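Local atomic coordinates of putative uncharacterized protein (PDB entry 4XZ7), a protein that acts as a homodimeric transglutaminase with antiphagocytic properties, a virulence factor of Streptococcus suis represented here by a piece that includes its transglutaminase-like region. Residues 189-194 / 374-379; 196-201 / 271-276. All coordinates share one frame; numbering follows the deposited sequence.

Contact 1 of 2, residues 189-194 / 374-379; sequences ERFIAN and LLFNKE
Phe191 and Phe376 meet at one corner of each ring, with CD2 of Phe191 3.8 Å from CD2 of Phe376. Phe191 CD2 comes in at the edge of the Phe376 ring, near its plane, rather than over its face; the two side chains slide past each other in opposite directions. In both residues CG lies anti to the backbone N (chi1 -175° in Phe191, 175° in Phe376), which carries each ring across the gap between helix and loop. Ile192 adds its CG1 branch, which reaches Phe376 CE2 at 3.9 Å, the two side chains crossing at about a right angle. Ile192 CG2 lies 3.9 Å from Asn377 ND2, a methyl resting beside an amide nitrogen whose N-H groups go to a water and to Asp195. The water lies 2.9 Å from both Asn377 ND2, from which it accepts, and Ile192 O, to which it donates. The contact joins helix 188-205 to the loop following helix 359-365. Phe191 also touches Arg273 of helix 264-277, while Phe107 of the second subunit, in its strand 106-107, meets both rings, edge-to-face in the case of Phe376.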
ATOM      1  N   GLU B 189     -14.230  18.221   3.250  1.00 25.78           N
ATOM      2  CA  GLU B 189     -15.344  17.955   2.352  1.00 30.60           C
ATOM      3  C   GLU B 189     -15.745  16.485   2.421  1.00 35.70           C
ATOM      4  O   GLU B 189     -16.931  16.156   2.482  1.00 29.86           O
ATOM      5  CB  GLU B 189     -14.999  18.333   0.907  1.00 29.01           C
ATOM      6  CG  GLU B 189     -15.006  19.833   0.639  1.00 46.46           C
ATOM      7  CD  GLU B 189     -13.709  20.515   1.043  1.00 48.21           C
ATOM      8  OE1 GLU B 189     -12.680  19.813   1.176  1.00 41.99           O
ATOM      9  OE2 GLU B 189     -13.721  21.754   1.221  1.00 57.17           O
ATOM     10  N   ARG B 190     -14.750  15.606   2.408  1.00 23.99           N
ATOM     11  CA  ARG B 190     -15.012  14.179   2.505  1.00 28.03           C
ATOM     12  C   ARG B 190     -15.747  13.872   3.802  1.00 34.05           C
ATOM     13  O   ARG B 190     -16.709  13.088   3.807  1.00 33.97           O
ATOM     14  CB  ARG B 190     -13.706  13.392   2.430  1.00 22.24           C
ATOM     15  CG  ARG B 190     -13.895  11.917   2.533  1.00 26.49           C
ATOM     16  CD  ARG B 190     -14.252  11.335   1.189  1.00 26.96           C
ATOM     17  NE  ARG B 190     -14.349   9.884   1.237  1.00 21.63           N
ATOM     18  CZ  ARG B 190     -13.298   9.070   1.160  1.00 25.88           C
ATOM     19  NH1 ARG B 190     -12.073   9.570   1.045  1.00 24.69           N
ATOM     20  NH2 ARG B 190     -13.468   7.754   1.203  1.00 22.27           N
ATOM     21  N   PHE B 191     -15.307  14.508   4.889  1.00 24.11           N
ATOM     22  CA  PHE B 191     -15.865  14.236   6.210  1.00 24.52           C
ATOM     23  C   PHE B 191     -17.315  14.713   6.303  1.00 36.91           C
ATOM     24  O   PHE B 191     -18.189  14.001   6.826  1.00 34.36           O
ATOM     25  CB  PHE B 191     -15.019  14.892   7.308  1.00 24.94           C
ATOM     26  CG  PHE B 191     -15.469  14.547   8.706  1.00 30.11           C
ATOM     27  CD1 PHE B 191     -14.999  13.407   9.334  1.00 27.82           C
ATOM     28  CD2 PHE B 191     -16.375  15.357   9.386  1.00 26.43           C
ATOM     29  CE1 PHE B 191     -15.410  13.079  10.620  1.00 29.59           C
ATOM     30  CE2 PHE B 191     -16.797  15.038  10.666  1.00 34.64           C
ATOM     31  CZ  PHE B 191     -16.314  13.894  11.288  1.00 34.34           C
ATOM     32  N   ILE B 192     -17.573  15.912   5.793  1.00 39.11           N
ATOM     33  CA  ILE B 192     -18.931  16.435   5.738  1.00 35.57           C
ATOM     34  C   ILE B 192     -19.834  15.556   4.856  1.00 35.43           C
ATOM     35  O   ILE B 192     -20.988  15.302   5.211  1.00 33.67           O
ATOM     36  CB  ILE B 192     -18.938  17.882   5.230  1.00 37.44           C
ATOM     37  CG1 ILE B 192     -18.209  18.774   6.238  1.00 38.22           C
ATOM     38  CG2 ILE B 192     -20.363  18.373   5.033  1.00 29.71           C
ATOM     39  CD1 ILE B 192     -17.759  20.098   5.667  1.00 37.92           C
ATOM     40  N   ALA B 193     -19.320  15.060   3.731  1.00 26.26           N
ATOM     41  CA  ALA B 193     -20.161  14.206   2.881  1.00 31.75           C
ATOM     42  C   ALA B 193     -20.490  12.884   3.593  1.00 37.73           C
ATOM     43  O   ALA B 193     -21.610  12.368   3.504  1.00 42.87           O
ATOM     44  CB  ALA B 193     -19.490  13.945   1.544  1.00 25.07           C
ATOM     45  N   ASN B 194     -19.519  12.350   4.325  1.00 34.10           N
ATOM     46  CA  ASN B 194     -19.790  11.192   5.165  1.00 30.19           C
ATOM     47  C   ASN B 194     -20.854  11.467   6.239  1.00 30.37           C
ATOM     48  O   ASN B 194     -21.729  10.626   6.488  1.00 34.61           O
ATOM     49  CB  ASN B 194     -18.508  10.697   5.820  1.00 27.83           C
ATOM     50  CG  ASN B 194     -18.630   9.271   6.308  1.00 29.95           C
ATOM     51  OD1 ASN B 194     -18.838   8.357   5.518  1.00 27.22           O
ATOM     52  ND2 ASN B 194     -18.528   9.077   7.616  1.00 33.65           N
ATOM     53  N   LEU B 374     -19.807  16.492  18.863  1.00 36.87           N
ATOM     54  CA  LEU B 374     -19.523  16.230  17.455  1.00 38.96           C
ATOM     55  C   LEU B 374     -18.183  16.812  16.983  1.00 40.75           C
ATOM     56  O   LEU B 374     -17.663  16.404  15.936  1.00 35.48           O
ATOM     57  CB  LEU B 374     -20.640  16.797  16.584  1.00 32.15           C
ATOM     58  CG  LEU B 374     -21.979  16.083  16.617  1.00 35.07           C
ATOM     59  CD1 LEU B 374     -23.012  16.891  15.832  1.00 33.17           C
ATOM     60  CD2 LEU B 374     -21.814  14.678  16.018  1.00 31.07           C
ATOM     61  N   LEU B 375     -17.662  17.784  17.739  1.00 39.54           N
ATOM     62  CA  LEU B 375     -16.376  18.446  17.468  1.00 33.96           C
ATOM     63  C   LEU B 375     -16.364  19.331  16.231  1.00 37.97           C
ATOM     64  O   LEU B 375     -15.757  20.403  16.229  1.00 37.28           O
ATOM     65  CB  LEU B 375     -15.245  17.419  17.327  1.00 37.36           C
ATOM     66  CG  LEU B 375     -14.765  16.712  18.594  1.00 47.93           C
ATOM     67  CD1 LEU B 375     -13.396  16.069  18.347  1.00 43.64           C
ATOM     68  CD2 LEU B 375     -14.727  17.667  19.789  1.00 39.28           C
ATOM     69  N   PHE B 376     -17.008  18.876  15.170  1.00 36.71           N
ATOM     70  CA  PHE B 376     -16.951  19.577  13.900  1.00 38.73           C
ATOM     71  C   PHE B 376     -18.225  19.286  13.141  1.00 36.36           C
ATOM     72  O   PHE B 376     -18.885  18.293  13.414  1.00 35.74           O
ATOM     73  CB  PHE B 376     -15.714  19.130  13.112  1.00 33.21           C
ATOM     74  CG  PHE B 376     -15.614  19.702  11.721  1.00 35.38           C
ATOM     75  CD1 PHE B 376     -15.097  20.967  11.508  1.00 37.82           C
ATOM     76  CD2 PHE B 376     -15.994  18.949  10.623  1.00 33.13           C
ATOM     77  CE1 PHE B 376     -14.989  21.484  10.220  1.00 30.68           C
ATOM     78  CE2 PHE B 376     -15.887  19.455   9.344  1.00 31.12           C
ATOM     79  CZ  PHE B 376     -15.387  20.724   9.140  1.00 30.56           C
ATOM     80  N   ASN B 377     -18.568  20.153  12.197  1.00 39.65           N
ATOM     81  CA  ASN B 377     -19.814  20.033  11.456  1.00 37.06           C
ATOM     82  C   ASN B 377     -21.006  20.004  12.415  1.00 45.43           C
ATOM     83  O   ASN B 377     -22.001  19.314  12.167  1.00 43.47           O
ATOM     84  CB  ASN B 377     -19.793  18.783  10.573  1.00 30.79           C
ATOM     85  CG  ASN B 377     -20.778  18.870   9.435  1.00 40.09           C
ATOM     86  OD1 ASN B 377     -21.241  19.956   9.098  1.00 43.78           O
ATOM     87  ND2 ASN B 377     -21.116  17.729   8.844  1.00 30.15           N
ATOM     88  N   LYS B 378     -20.888  20.771  13.502  1.00 46.09           N
ATOM     89  CA  LYS B 378     -21.862  20.808  14.598  1.00 48.22           C
ATOM     90  C   LYS B 378     -23.294  21.075  14.147  1.00 49.97           C
ATOM     91  O   LYS B 378     -24.244  20.762  14.864  1.00 54.26           O
ATOM     92  CB  LYS B 378     -21.467  21.880  15.630  1.00 44.40           C
ATOM     93  CG  LYS B 378     -20.160  21.595  16.336  1.00 38.60           C
ATOM     94  CD  LYS B 378     -19.890  22.554  17.484  1.00 41.31           C
ATOM     95  CE  LYS B 378     -18.675  22.062  18.258  1.00 44.26           C
ATOM     96  NZ  LYS B 378     -18.478  22.801  19.521  1.00 50.53           N
ATOM     97  N   GLU B 379     -23.443  21.647  12.960  1.00 50.13           N
ATOM     98  CA  GLU B 379     -24.755  22.026  12.470  1.00 56.02           C
ATOM     99  C   GLU B 379     -25.594  20.809  12.113  1.00 47.86           C
ATOM    100  O   GLU B 379     -26.816  20.881  12.117  1.00 49.23           O
ATOM    101  CB  GLU B 379     -24.629  22.947  11.255  1.00 68.51           C
ATOM    102  CG  GLU B 379     -24.659  22.220   9.917  1.00 72.52           C
ATOM    103  CD  GLU B 379     -25.904  22.548   9.115  1.00 74.54           C
ATOM    104  OE1 GLU B 379     -26.360  21.678   8.341  1.00 79.74           O
ATOM    105  OE2 GLU B 379     -26.419  23.679   9.256  1.00 69.87           O
TER
HETATM  106  O   HOH W   1     -22.952  16.825   6.738  1.00 30.26           O

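Contact 2 of 2, residues 196-201 / 271-276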
ATOM      1  N   ASP B 196     -23.164  13.424   5.898  1.00 36.29           N
ATOM      2  CA  ASP B 196     -24.427  13.422   5.174  1.00 41.94           C
ATOM      3  C   ASP B 196     -24.941  12.002   4.993  1.00 35.46           C
ATOM      4  O   ASP B 196     -26.123  11.740   5.208  1.00 36.93           O
ATOM      5  CB  ASP B 196     -24.303  14.109   3.815  1.00 39.62           C
ATOM      6  CG  ASP B 196     -25.661  14.379   3.186  1.00 45.52           C
ATOM      7  OD1 ASP B 196     -26.391  15.271   3.694  1.00 45.80           O
ATOM      8  OD2 ASP B 196     -26.001  13.687   2.201  1.00 47.20           O
ATOM      9  N   LEU B 197     -24.055  11.094   4.593  1.00 31.86           N
ATOM     10  CA  LEU B 197     -24.400   9.670   4.507  1.00 31.21           C
ATOM     11  C   LEU B 197     -24.993   9.121   5.815  1.00 30.87           C
ATOM     12  O   LEU B 197     -25.959   8.344   5.800  1.00 37.57           O
ATOM     13  CB  LEU B 197     -23.165   8.867   4.111  1.00 35.95           C
ATOM     14  CG  LEU B 197     -22.995   8.419   2.657  1.00 34.87           C
ATOM     15  CD1 LEU B 197     -23.842   9.201   1.708  1.00 32.30           C
ATOM     16  CD2 LEU B 197     -21.524   8.510   2.247  1.00 29.88           C
ATOM     17  N   ILE B 198     -24.427   9.541   6.944  1.00 26.52           N
ATOM     18  CA  ILE B 198     -24.929   9.123   8.249  1.00 26.98           C
ATOM     19  C   ILE B 198     -26.314   9.689   8.504  1.00 47.68           C
ATOM     20  O   ILE B 198     -27.206   8.971   8.967  1.00 45.17           O
ATOM     21  CB  ILE B 198     -23.986   9.564   9.375  1.00 37.11           C
ATOM     22  CG1 ILE B 198     -22.643   8.849   9.228  1.00 31.79           C
ATOM     23  CG2 ILE B 198     -24.585   9.260  10.723  1.00 27.55           C
ATOM     24  CD1 ILE B 198     -21.590   9.421  10.110  1.00 33.63           C
ATOM     25  N   HIS B 199     -26.481  10.978   8.203  1.00 44.89           N
ATOM     26  CA  HIS B 199     -27.776  11.645   8.311  1.00 38.79           C
ATOM     27  C   HIS B 199     -28.835  10.866   7.534  1.00 34.57           C
ATOM     28  O   HIS B 199     -29.937  10.618   8.034  1.00 33.45           O
ATOM     29  CB  HIS B 199     -27.687  13.086   7.791  1.00 45.02           C
ATOM     30  CG  HIS B 199     -28.716  14.010   8.368  1.00 55.20           C
ATOM     31  ND1 HIS B 199     -30.066  13.872   8.125  1.00 59.02           N
ATOM     32  CD2 HIS B 199     -28.587  15.098   9.165  1.00 59.29           C
ATOM     33  CE1 HIS B 199     -30.727  14.826   8.754  1.00 57.45           C
ATOM     34  NE2 HIS B 199     -29.853  15.586   9.390  1.00 61.84           N
ATOM     35  N   LYS B 200     -28.494  10.462   6.317  1.00 38.63           N
ATOM     36  CA  LYS B 200     -29.420   9.682   5.508  1.00 40.49           C
ATOM     37  C   LYS B 200     -29.717   8.323   6.137  1.00 45.23           C
ATOM     38  O   LYS B 200     -30.856   7.848   6.064  1.00 35.39           O
ATOM     39  CB  LYS B 200     -28.872   9.504   4.094  1.00 39.56           C
ATOM     40  CG  LYS B 200     -29.199  10.675   3.174  1.00 46.17           C
ATOM     41  CD  LYS B 200     -28.429  10.606   1.861  1.00 49.15           C
ATOM     42  CE  LYS B 200     -28.746  11.813   0.990  1.00 62.55           C
ATOM     43  NZ  LYS B 200     -27.938  11.817  -0.261  1.00 68.25           N
ATOM     44  N   LEU B 201     -28.716   7.689   6.754  1.00 42.80           N
ATOM     45  CA  LEU B 201     -29.011   6.439   7.472  1.00 40.76           C
ATOM     46  C   LEU B 201     -30.009   6.711   8.602  1.00 37.98           C
ATOM     47  O   LEU B 201     -30.897   5.903   8.857  1.00 39.80           O
ATOM     48  CB  LEU B 201     -27.744   5.782   8.034  1.00 30.06           C
ATOM     49  CG  LEU B 201     -26.727   5.235   7.034  1.00 35.70           C
ATOM     50  CD1 LEU B 201     -25.489   4.723   7.755  1.00 35.34           C
ATOM     51  CD2 LEU B 201     -27.353   4.125   6.197  1.00 32.37           C
ATOM     52  N   ALA B 271     -22.390   4.237  14.414  1.00 25.29           N
ATOM     53  CA  ALA B 271     -23.460   4.350  15.398  1.00 28.84           C
ATOM     54  C   ALA B 271     -23.176   5.463  16.403  1.00 28.65           C
ATOM     55  O   ALA B 271     -24.068   6.222  16.746  1.00 29.04           O
ATOM     56  CB  ALA B 271     -23.677   3.023  16.120  1.00 26.23           C
ATOM     57  N   ALA B 272     -21.936   5.562  16.876  1.00 29.57           N
ATOM     58  CA  ALA B 272     -21.602   6.572  17.873  1.00 27.30           C
ATOM     59  C   ALA B 272     -21.799   7.948  17.268  1.00 35.02           C
ATOM     60  O   ALA B 272     -22.402   8.833  17.906  1.00 30.23           O
ATOM     61  CB  ALA B 272     -20.182   6.404  18.379  1.00 30.14           C
ATOM     62  N   ARG B 273     -21.312   8.119  16.034  1.00 27.07           N
ATOM     63  CA  ARG B 273     -21.486   9.398  15.340  1.00 34.64           C
ATOM     64  C   ARG B 273     -22.971   9.731  15.220  1.00 34.81           C
ATOM     65  O   ARG B 273     -23.396  10.822  15.604  1.00 34.41           O
ATOM     66  CB  ARG B 273     -20.836   9.377  13.955  1.00 35.64           C
ATOM     67  CG  ARG B 273     -20.835  10.723  13.256  1.00 40.15           C
ATOM     68  CD  ARG B 273     -19.808  11.679  13.858  1.00 38.56           C
ATOM     69  NE  ARG B 273     -19.757  12.944  13.128  1.00 27.80           N
ATOM     70  CZ  ARG B 273     -19.217  14.055  13.611  1.00 28.38           C
ATOM     71  NH1 ARG B 273     -18.673  14.056  14.820  1.00 32.23           N
ATOM     72  NH2 ARG B 273     -19.226  15.167  12.896  1.00 28.82           N
ATOM     73  N   ALA B 274     -23.755   8.783  14.711  1.00 28.23           N
ATOM     74  CA  ALA B 274     -25.207   8.960  14.576  1.00 29.14           C
ATOM     75  C   ALA B 274     -25.929   9.304  15.892  1.00 36.30           C
ATOM     76  O   ALA B 274     -26.836  10.131  15.910  1.00 35.28           O
ATOM     77  CB  ALA B 274     -25.811   7.717  13.980  1.00 32.49           C
ATOM     78  N   PHE B 275     -25.538   8.657  16.984  1.00 30.16           N
ATOM     79  CA  PHE B 275     -26.177   8.880  18.273  1.00 36.01           C
ATOM     80  C   PHE B 275     -25.863  10.264  18.829  1.00 42.30           C
ATOM     81  O   PHE B 275     -26.700  10.880  19.491  1.00 41.55           O
ATOM     82  CB  PHE B 275     -25.747   7.810  19.276  1.00 30.87           C
ATOM     83  CG  PHE B 275     -26.269   6.433  18.953  1.00 40.20           C
ATOM     84  CD1 PHE B 275     -27.445   6.277  18.232  1.00 43.81           C
ATOM     85  CD2 PHE B 275     -25.587   5.302  19.366  1.00 29.67           C
ATOM     86  CE1 PHE B 275     -27.936   5.007  17.937  1.00 40.75           C
ATOM     87  CE2 PHE B 275     -26.070   4.024  19.069  1.00 33.07           C
ATOM     88  CZ  PHE B 275     -27.244   3.882  18.353  1.00 33.26           C
ATOM     89  N   ASN B 276     -24.645  10.738  18.582  1.00 38.80           N
ATOM     90  CA  ASN B 276     -24.277  12.075  19.021  1.00 32.79           C
ATOM     91  C   ASN B 276     -25.105  13.091  18.244  1.00 40.43           C
ATOM     92  O   ASN B 276     -25.590  14.062  18.822  1.00 47.27           O
ATOM     93  CB  ASN B 276     -22.777  12.332  18.856  1.00 31.39           C
ATOM     94  CG  ASN B 276     -21.955  11.708  19.970  1.00 35.69           C
ATOM     95  OD1 ASN B 276     -22.384  11.668  21.118  1.00 31.89           O
ATOM     96  ND2 ASN B 276     -20.772  11.194  19.629  1.00 30.07           N
TER
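Ile198 spans two neighbouring residues of the opposing helix, one with each of its branches. The terminal methyl CD1 meets the aliphatic stem of Arg273, 3.5 Å from CG and 3.9 Å from CB, while CG2 rests on Ala274, 3.8 Å from its CB. The isoleucine conformation explains this division: CG1 is anti to the carbonyl carbon (chi1 -65°) and CD1 continues in an extended line, whereas CG2, anti to the backbone N, drops toward the alanine. Ala274 brings only a methyl as its side chain, and CG2 of Ile198 is also 3.9 Å from Ala274 CA; the backbones come close, with 6.3 Å between the CA atoms of Ile198 and Ala274. No hydrogen bond crosses; all three touching residues are buried.

Arg273 is bent at chi2 (74°), and its side chain crosses that of Ile198 at about a right angle, leaving CB and CG to the isoleucine and the guanidinium to polar partners. NH2 forms a salt bridge with Asp195, just before 196-201, and a hydrogen bond with Phe376 O; NH1 bonds to Leu374 O. The buried charge is thus gripped from both the helix and the loop.

Farther out, Thr257 of helix 255-259 and Met277 also touch Ile198, and Phe220 of helix 213-227 lies on Ala274. Ala141 of the second subunit packs on Arg273. Asn276 hydrogen-bonds through OD1 to the N of Ala282, tying the end of helix 264-277 to the sheet strand that follows. A helix leading into an antiparallel strand, with other helices packed around it, is consistent with the papain-like core of the transglutaminase superfamily, in which the central helix typically carries the nucleophilic cysteine at its N-terminal end; the contact lies toward the other end.

Both contacts use helix 188-205, and their centres are 10 Å apart. Contact 2 is fully buried and holds helix against helix through aliphatic groups, whereas contact 1 is only partly buried, sets the helix against a loop, and mixes aromatic contacts with a water bridge. Their interfaces differ in size too, 204 Å² in contact 1 against 119 Å² in contact 2. Arg273 connects them: it belongs to contact 2 by its aliphatic stem and to the loop of contact 1 by its guanidinium. In sequence, contact 2 is nested within the loop that contact 1 closes. Both border the second subunit, contact 1 with both of its aromatic rings, contact 2 at Arg273.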